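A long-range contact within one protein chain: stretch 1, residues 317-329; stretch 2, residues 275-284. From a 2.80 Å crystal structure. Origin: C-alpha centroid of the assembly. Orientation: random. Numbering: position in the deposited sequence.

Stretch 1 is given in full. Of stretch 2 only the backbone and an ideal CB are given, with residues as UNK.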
ATOM      1  N   VAL A 317      20.083 -14.628  15.078  1.00 48.88           N
ATOM      2  CA  VAL A 317      19.119 -14.463  16.177  1.00 49.21           C
ATOM      3  C   VAL A 317      17.794 -15.138  15.877  1.00 49.40           C
ATOM      4  O   VAL A 317      17.112 -15.631  16.788  1.00 49.49           O
ATOM      5  CB  VAL A 317      18.808 -12.956  16.473  1.00 49.42           C
ATOM      6  CG1 VAL A 317      17.568 -12.796  17.377  1.00 49.04           C
ATOM      7  CG2 VAL A 317      20.041 -12.233  17.064  1.00 49.21           C
ATOM      8  N   LEU A 318      17.417 -15.121  14.603  1.00 49.52           N
ATOM      9  CA  LEU A 318      16.176 -15.745  14.168  1.00 49.38           C
ATOM     10  C   LEU A 318      16.304 -17.247  14.375  1.00 49.20           C
ATOM     11  O   LEU A 318      15.474 -17.848  15.058  1.00 49.05           O
ATOM     12  CB  LEU A 318      15.878 -15.385  12.695  1.00 49.79           C
ATOM     13  CG  LEU A 318      14.600 -15.928  12.023  1.00 49.75           C
ATOM     14  CD1 LEU A 318      13.316 -15.226  12.522  1.00 49.97           C
ATOM     15  CD2 LEU A 318      14.732 -15.826  10.524  1.00 49.07           C
ATOM     16  N   GLU A 319      17.369 -17.830  13.824  1.00 49.04           N
ATOM     17  CA  GLU A 319      17.586 -19.287  13.872  1.00 49.19           C
ATOM     18  C   GLU A 319      17.849 -19.854  15.266  1.00 49.18           C
ATOM     19  O   GLU A 319      17.379 -20.946  15.569  1.00 49.25           O
ATOM     20  CB  GLU A 319      18.751 -19.682  12.973  1.00 48.97           C
ATOM     21  CG  GLU A 319      18.471 -19.499  11.524  1.00 48.81           C
ATOM     22  CD  GLU A 319      19.720 -19.568  10.698  1.00 49.07           C
ATOM     23  OE1 GLU A 319      20.816 -19.559  11.295  1.00 49.25           O
ATOM     24  OE2 GLU A 319      19.607 -19.622   9.453  1.00 48.98           O
ATOM     25  N   THR A 320      18.598 -19.136  16.100  1.00 49.12           N
ATOM     26  CA  THR A 320      19.018 -19.698  17.381  1.00 49.42           C
ATOM     27  C   THR A 320      18.077 -19.381  18.538  1.00 49.34           C
ATOM     28  O   THR A 320      17.883 -20.214  19.413  1.00 49.59           O
ATOM     29  CB  THR A 320      20.441 -19.271  17.760  1.00 49.72           C
ATOM     30  OG1 THR A 320      20.498 -17.837  17.887  1.00 51.36           O
ATOM     31  CG2 THR A 320      21.438 -19.775  16.710  1.00 49.55           C
ATOM     32  N   GLU A 321      17.483 -18.199  18.549  1.00 49.12           N
ATOM     33  CA  GLU A 321      16.606 -17.843  19.654  1.00 48.94           C
ATOM     34  C   GLU A 321      15.155 -18.208  19.400  1.00 48.71           C
ATOM     35  O   GLU A 321      14.450 -18.546  20.338  1.00 48.99           O
ATOM     36  CB  GLU A 321      16.741 -16.355  19.984  1.00 49.21           C
ATOM     37  CG  GLU A 321      18.196 -15.918  20.179  1.00 49.18           C
ATOM     38  CD  GLU A 321      18.321 -14.521  20.745  1.00 48.88           C
ATOM     39  OE1 GLU A 321      17.360 -14.063  21.408  1.00 48.31           O
ATOM     40  OE2 GLU A 321      19.384 -13.892  20.528  1.00 47.27           O
ATOM     41  N   TYR A 322      14.698 -18.151  18.149  1.00 48.52           N
ATOM     42  CA  TYR A 322      13.255 -18.343  17.850  1.00 48.21           C
ATOM     43  C   TYR A 322      12.911 -19.657  17.095  1.00 48.13           C
ATOM     44  O   TYR A 322      12.022 -20.384  17.529  1.00 48.26           O
ATOM     45  CB  TYR A 322      12.685 -17.086  17.156  1.00 47.45           C
ATOM     46  CG  TYR A 322      12.656 -15.901  18.091  1.00 46.95           C
ATOM     47  CD1 TYR A 322      13.775 -15.087  18.244  1.00 46.41           C
ATOM     48  CD2 TYR A 322      11.525 -15.624  18.864  1.00 46.62           C
ATOM     49  CE1 TYR A 322      13.762 -14.010  19.118  1.00 46.52           C
ATOM     50  CE2 TYR A 322      11.501 -14.544  19.755  1.00 46.14           C
ATOM     51  CZ  TYR A 322      12.622 -13.746  19.874  1.00 46.27           C
ATOM     52  OH  TYR A 322      12.622 -12.676  20.734  1.00 46.04           O
ATOM     53  N   LEU A 323      13.606 -19.969  15.999  1.00 48.10           N
ATOM     54  CA  LEU A 323      13.324 -21.205  15.248  1.00 48.25           C
ATOM     55  C   LEU A 323      13.954 -22.433  15.898  1.00 48.59           C
ATOM     56  O   LEU A 323      13.470 -23.553  15.706  1.00 48.69           O
ATOM     57  CB  LEU A 323      13.818 -21.120  13.795  1.00 47.96           C
ATOM     58  CG  LEU A 323      13.093 -20.154  12.852  1.00 47.85           C
ATOM     59  CD1 LEU A 323      13.826 -20.058  11.519  1.00 48.24           C
ATOM     60  CD2 LEU A 323      11.638 -20.554  12.629  1.00 47.75           C
ATOM     61  N   LYS A 324      15.043 -22.215  16.644  1.00 48.67           N
ATOM     62  CA  LYS A 324      15.900 -23.288  17.156  1.00 48.39           C
ATOM     63  C   LYS A 324      16.378 -24.207  16.029  1.00 48.37           C
ATOM     64  O   LYS A 324      16.547 -25.402  16.246  1.00 48.78           O
ATOM     65  CB  LYS A 324      15.198 -24.120  18.232  1.00 48.33           C
ATOM     66  CG  LYS A 324      14.382 -23.340  19.246  1.00 49.18           C
ATOM     67  CD  LYS A 324      15.227 -22.401  20.104  1.00 49.38           C
ATOM     68  CE  LYS A 324      14.577 -22.178  21.479  1.00 48.97           C
ATOM     69  NZ  LYS A 324      13.126 -21.874  21.398  1.00 48.15           N
ATOM     70  N   ARG A 325      16.597 -23.671  14.834  1.00 48.17           N
ATOM     71  CA  ARG A 325      17.132 -24.480  13.726  1.00 48.21           C
ATOM     72  C   ARG A 325      17.679 -23.613  12.588  1.00 48.01           C
ATOM     73  O   ARG A 325      17.288 -22.451  12.445  1.00 48.53           O
ATOM     74  CB  ARG A 325      16.052 -25.406  13.162  1.00 48.33           C
ATOM     75  CG  ARG A 325      15.104 -24.698  12.227  1.00 49.04           C
ATOM     76  CD  ARG A 325      13.812 -25.448  12.018  1.00 48.95           C
ATOM     77  NE  ARG A 325      12.864 -24.633  11.261  1.00 49.52           N
ATOM     78  CZ  ARG A 325      12.945 -24.396   9.951  1.00 49.54           C
ATOM     79  NH1 ARG A 325      13.928 -24.906   9.213  1.00 48.64           N
ATOM     80  NH2 ARG A 325      12.024 -23.643   9.371  1.00 50.17           N
ATOM     81  N   PRO A 326      18.572 -24.173  11.755  1.00 47.47           N
ATOM     82  CA  PRO A 326      19.034 -23.358  10.630  1.00 47.13           C
ATOM     83  C   PRO A 326      17.949 -23.225   9.553  1.00 46.83           C
ATOM     84  O   PRO A 326      17.025 -24.048   9.507  1.00 46.91           O
ATOM     85  CB  PRO A 326      20.264 -24.126  10.108  1.00 47.05           C
ATOM     86  CG  PRO A 326      20.118 -25.506  10.594  1.00 46.93           C
ATOM     87  CD  PRO A 326      19.197 -25.510  11.773  1.00 47.33           C
ATOM     88  N   LEU A 327      18.046 -22.164   8.746  1.00 46.13           N
ATOM     89  CA  LEU A 327      17.283 -22.048   7.513  1.00 45.50           C
ATOM     90  C   LEU A 327      18.151 -22.603   6.418  1.00 44.91           C
ATOM     91  O   LEU A 327      19.374 -22.517   6.500  1.00 44.59           O
ATOM     92  CB  LEU A 327      16.963 -20.599   7.201  1.00 45.66           C
ATOM     93  CG  LEU A 327      15.995 -19.922   8.159  1.00 46.34           C
ATOM     94  CD1 LEU A 327      15.948 -18.419   7.908  1.00 46.39           C
ATOM     95  CD2 LEU A 327      14.622 -20.545   7.991  1.00 47.31           C
ATOM     96  N   ILE A 328      17.513 -23.178   5.402  1.00 44.36           N
ATOM     97  CA  ILE A 328      18.213 -23.680   4.229  1.00 43.98           C
ATOM     98  C   ILE A 328      18.677 -22.478   3.391  1.00 43.73           C
ATOM     99  O   ILE A 328      17.932 -21.515   3.240  1.00 44.00           O
ATOM    100  CB  ILE A 328      17.303 -24.596   3.383  1.00 44.03           C
ATOM    101  CG1 ILE A 328      16.819 -25.797   4.212  1.00 44.11           C
ATOM    102  CG2 ILE A 328      18.000 -25.055   2.087  1.00 44.38           C
ATOM    103  CD1 ILE A 328      15.307 -25.725   4.558  1.00 45.31           C
ATOM    104  N   ASP A 329      19.913 -22.526   2.887  1.00 43.24           N
ATOM    105  CA  ASP A 329      20.442 -21.494   1.997  1.00 42.89           C
ATOM    106  C   ASP A 329      19.689 -21.559   0.668  1.00 42.85           C
ATOM    107  O   ASP A 329      19.295 -22.641   0.219  1.00 42.64           O
ATOM    108  CB  ASP A 329      21.942 -21.704   1.718  1.00 42.73           C
ATOM    109  CG  ASP A 329      22.852 -21.311   2.891  1.00 43.19           C
ATOM    110  OD1 ASP A 329      22.413 -20.678   3.888  1.00 42.99           O
ATOM    111  OD2 ASP A 329      24.049 -21.637   2.792  1.00 43.42           O
ATOM    112  N   UNK A 275       5.171 -24.931   3.314  1.00 33.21           N
ATOM    113  CA  UNK A 275       4.663 -25.384   4.613  1.00 33.30           C
ATOM    114  C   UNK A 275       5.233 -24.675   5.841  1.00 33.17           C
ATOM    115  O   UNK A 275       4.567 -24.546   6.852  1.00 32.91           O
ATOM    116  CB  UNK A 275       4.939 -26.883   4.752  1.00 33.30           C
ATOM    117  N   UNK A 276       6.471 -24.201   5.740  1.00 33.60           N
ATOM    118  CA  UNK A 276       7.183 -23.586   6.857  1.00 33.69           C
ATOM    119  C   UNK A 276       7.038 -22.047   6.880  1.00 33.59           C
ATOM    120  O   UNK A 276       7.559 -21.393   7.796  1.00 33.43           O
ATOM    121  CB  UNK A 276       8.663 -23.966   6.788  1.00 33.69           C
ATOM    122  N   UNK A 277       6.309 -21.477   5.913  1.00 33.39           N
ATOM    123  CA  UNK A 277       6.225 -20.020   5.752  1.00 33.53           C
ATOM    124  C   UNK A 277       5.545 -19.332   6.935  1.00 33.62           C
ATOM    125  O   UNK A 277       6.111 -18.389   7.493  1.00 33.76           O
ATOM    126  CB  UNK A 277       5.469 -19.683   4.465  1.00 33.53           C
ATOM    127  N   UNK A 278       4.336 -19.777   7.318  1.00 33.97           N
ATOM    128  CA  UNK A 278       3.677 -19.206   8.510  1.00 34.56           C
ATOM    129  C   UNK A 278       4.561 -19.206   9.777  1.00 35.11           C
ATOM    130  O   UNK A 278       4.553 -18.240  10.568  1.00 35.18           O
ATOM    131  CB  UNK A 278       2.394 -19.988   8.798  1.00 34.56           C
ATOM    132  N   UNK A 279       5.307 -20.296   9.939  1.00 35.66           N
ATOM    133  CA  UNK A 279       6.216 -20.518  11.072  1.00 36.33           C
ATOM    134  C   UNK A 279       7.354 -19.463  11.089  1.00 36.39           C
ATOM    135  O   UNK A 279       7.646 -18.797  12.091  1.00 36.43           O
ATOM    136  CB  UNK A 279       6.804 -21.929  11.002  1.00 36.33           C
ATOM    137  N   UNK A 280       7.998 -19.344   9.942  1.00 36.46           N
ATOM    138  CA  UNK A 280       9.125 -18.457   9.781  1.00 36.25           C
ATOM    139  C   UNK A 280       8.646 -17.016   9.898  1.00 36.46           C
ATOM    140  O   UNK A 280       9.340 -16.169  10.481  1.00 36.39           O
ATOM    141  CB  UNK A 280       9.824 -18.699   8.441  1.00 36.25           C
ATOM    142  N   UNK A 281       7.461 -16.743   9.338  1.00 36.45           N
ATOM    143  CA  UNK A 281       6.861 -15.416   9.427  1.00 36.41           C
ATOM    144  C   UNK A 281       6.714 -15.038  10.893  1.00 36.61           C
ATOM    145  O   UNK A 281       7.064 -13.920  11.293  1.00 36.72           O
ATOM    146  CB  UNK A 281       5.508 -15.372   8.715  1.00 36.41           C
ATOM    147  N   UNK A 282       6.218 -15.985  11.694  1.00 36.77           N
ATOM    148  CA  UNK A 282       6.011 -15.742  13.123  1.00 36.76           C
ATOM    149  C   UNK A 282       7.335 -15.392  13.821  1.00 36.67           C
ATOM    150  O   UNK A 282       7.400 -14.466  14.625  1.00 36.41           O
ATOM    151  CB  UNK A 282       5.376 -16.969  13.781  1.00 36.76           C
ATOM    152  N   UNK A 283       8.386 -16.115  13.471  1.00 37.01           N
ATOM    153  CA  UNK A 283       9.679 -15.933  14.085  1.00 37.78           C
ATOM    154  C   UNK A 283      10.272 -14.556  13.772  1.00 38.66           C
ATOM    155  O   UNK A 283      10.864 -13.893  14.642  1.00 39.07           O
ATOM    156  CB  UNK A 283      10.632 -17.037  13.622  1.00 37.78           C
ATOM    157  N   UNK A 284      10.116 -14.111  12.531  1.00 39.61           N
ATOM    158  CA  UNK A 284      10.597 -12.774  12.141  1.00 39.98           C
ATOM    159  C   UNK A 284       9.814 -11.695  12.905  1.00 40.77           C
ATOM    160  O   UNK A 284      10.404 -10.773  13.498  1.00 40.96           O
ATOM    161  CB  UNK A 284      10.457 -12.567  10.632  1.00 39.98           C
TER

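Position 275 lies in a 3-10 segment with phi/psi of -61/-29, which any residue can adopt. Its ideal CB has nothing of stretch 1 within 5.5 Å, so there is room for a side chain and little to choose one. The deposited residue is G275, which makes no contact here.

Position 276 is different. Its CA-to-CB bond points toward stretch 1, and the ideal CB lies 4.3 Å from R325 NH2. A positive charge within reach suits an acidic side chain, Glu or Asp, while Gln or Asn could offer a neutral acceptor. The residue is E276. Its OE1 lies 3.3 Å from R325 NH2, forming a salt bridge. The hydrogen bond within it is weak, with an angle of 125° at the hydrogen. The same OE1 comes to 4.4 Å from I328 CD1.

Positions 277 and 278 have nothing of stretch 1 within 5.5 Å of their ideal CB atoms, so stretch 1 sets no preference. Helical phi values, -65 and -52, fit many residues, and the start of a helix also tolerates proline. They are V277 and P278.

Position 279 points its CB toward stretch 1, but at a distance: the ideal CB is 5.3 Å from L323 CD2. A short side chain would gain little. A longer one could lie against the leucine or reach for the R325 guanidinium, so Glu, Gln or Met would all be reasonable. The residue is E279. Its OE1 stands 3.7 Å from R325 NH2, a long salt bridge. R325 thus has two acidic partners, three residues apart in sequence: E276 close, E279 long.

Position 280 points sideways. Its ideal CB is 4.9 Å from L323 CD2, 5.2 Å from L327 CD2 and 5.5 Å from R325 NH2. Two leucine ends favour an apolar side chain of moderate size, such as Val, Ile or Leu. The residue is V280, with chi1 in t. Its CG2 meets L327 CD2 at 4.3 Å, L323 CD2 at 4.5 Å and R325 NH2 at 4.0 Å.

Position 281 points away and position 282 sideways, both beyond 5.5 Å from stretch 1 at the ideal CB. Many helix-compatible residues would serve. They are W281 and A282, and neither touches stretch 1.

Position 283 is the tightest. The CA atoms of this residue and Y322 are 5.7 Å apart, and the CB points toward stretch 1. The ideal CB is already 3.4 Å from L318 CD1, 3.8 Å from L323 CD2 and 4.1 Å from Y322 CB. Only a small residue, Ala or Gly, fits easily. It is A283, whose methyl packs among these three side chains.

Position 284 points its CB away, yet the ideal CB is 4.3 Å from L318 CD1. An apolar side chain such as Val, Ile or Leu would suit. The residue is V284, with CG2 3.8 Å from L318 CD1.

Stretch 2, residues 275-284: GEVPEVWAAV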
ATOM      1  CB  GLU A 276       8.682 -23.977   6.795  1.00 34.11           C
ATOM      2  CG  GLU A 276       9.075 -25.370   7.390  1.00 34.16           C
ATOM      3  CD  GLU A 276      10.465 -25.917   6.912  1.00 34.44           C
ATOM      4  OE1 GLU A 276      11.378 -25.146   6.505  1.00 34.28           O
ATOM      5  OE2 GLU A 276      10.635 -27.160   6.937  1.00 36.11           O
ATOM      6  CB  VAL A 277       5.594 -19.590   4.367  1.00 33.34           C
ATOM      7  CG1 VAL A 277       5.381 -18.070   4.276  1.00 32.98           C
ATOM      8  CG2 VAL A 277       6.477 -20.046   3.210  1.00 33.33           C
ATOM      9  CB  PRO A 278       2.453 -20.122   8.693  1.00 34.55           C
ATOM     10  CG  PRO A 278       2.145 -20.638   7.339  1.00 34.03           C
ATOM     11  CD  PRO A 278       3.487 -20.781   6.650  1.00 33.98           C
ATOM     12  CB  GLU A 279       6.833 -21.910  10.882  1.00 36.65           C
ATOM     13  CG  GLU A 279       6.951 -22.781  12.085  1.00 37.34           C
ATOM     14  CD  GLU A 279       7.700 -24.088  11.749  1.00 38.37           C
ATOM     15  OE1 GLU A 279       8.764 -24.037  11.070  1.00 40.44           O
ATOM     16  OE2 GLU A 279       7.229 -25.172  12.181  1.00 43.50           O
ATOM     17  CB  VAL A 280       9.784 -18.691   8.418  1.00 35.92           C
ATOM     18  CG1 VAL A 280      10.843 -17.630   8.139  1.00 36.36           C
ATOM     19  CG2 VAL A 280      10.373 -20.105   8.350  1.00 35.32           C
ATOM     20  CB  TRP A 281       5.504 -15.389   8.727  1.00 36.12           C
ATOM     21  CG  TRP A 281       4.829 -14.060   8.768  1.00 36.23           C
ATOM     22  CD1 TRP A 281       4.904 -13.068   7.829  1.00 36.17           C
ATOM     23  CD2 TRP A 281       3.969 -13.566   9.803  1.00 36.41           C
ATOM     24  NE1 TRP A 281       4.146 -11.988   8.217  1.00 36.32           N
ATOM     25  CE2 TRP A 281       3.557 -12.268   9.424  1.00 36.49           C
ATOM     26  CE3 TRP A 281       3.519 -14.085  11.020  1.00 36.16           C
ATOM     27  CZ2 TRP A 281       2.699 -11.494  10.209  1.00 35.86           C
ATOM     28  CZ3 TRP A 281       2.661 -13.310  11.795  1.00 36.47           C
ATOM     29  CH2 TRP A 281       2.259 -12.029  11.381  1.00 35.67           C
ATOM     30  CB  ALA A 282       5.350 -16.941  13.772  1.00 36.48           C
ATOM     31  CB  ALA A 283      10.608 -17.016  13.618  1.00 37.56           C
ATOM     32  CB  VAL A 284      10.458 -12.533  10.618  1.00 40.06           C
ATOM     33  CG1 VAL A 284      10.738 -11.078  10.277  1.00 40.05           C
ATOM     34  CG2 VAL A 284      11.396 -13.464   9.815  1.00 39.83           C
TER
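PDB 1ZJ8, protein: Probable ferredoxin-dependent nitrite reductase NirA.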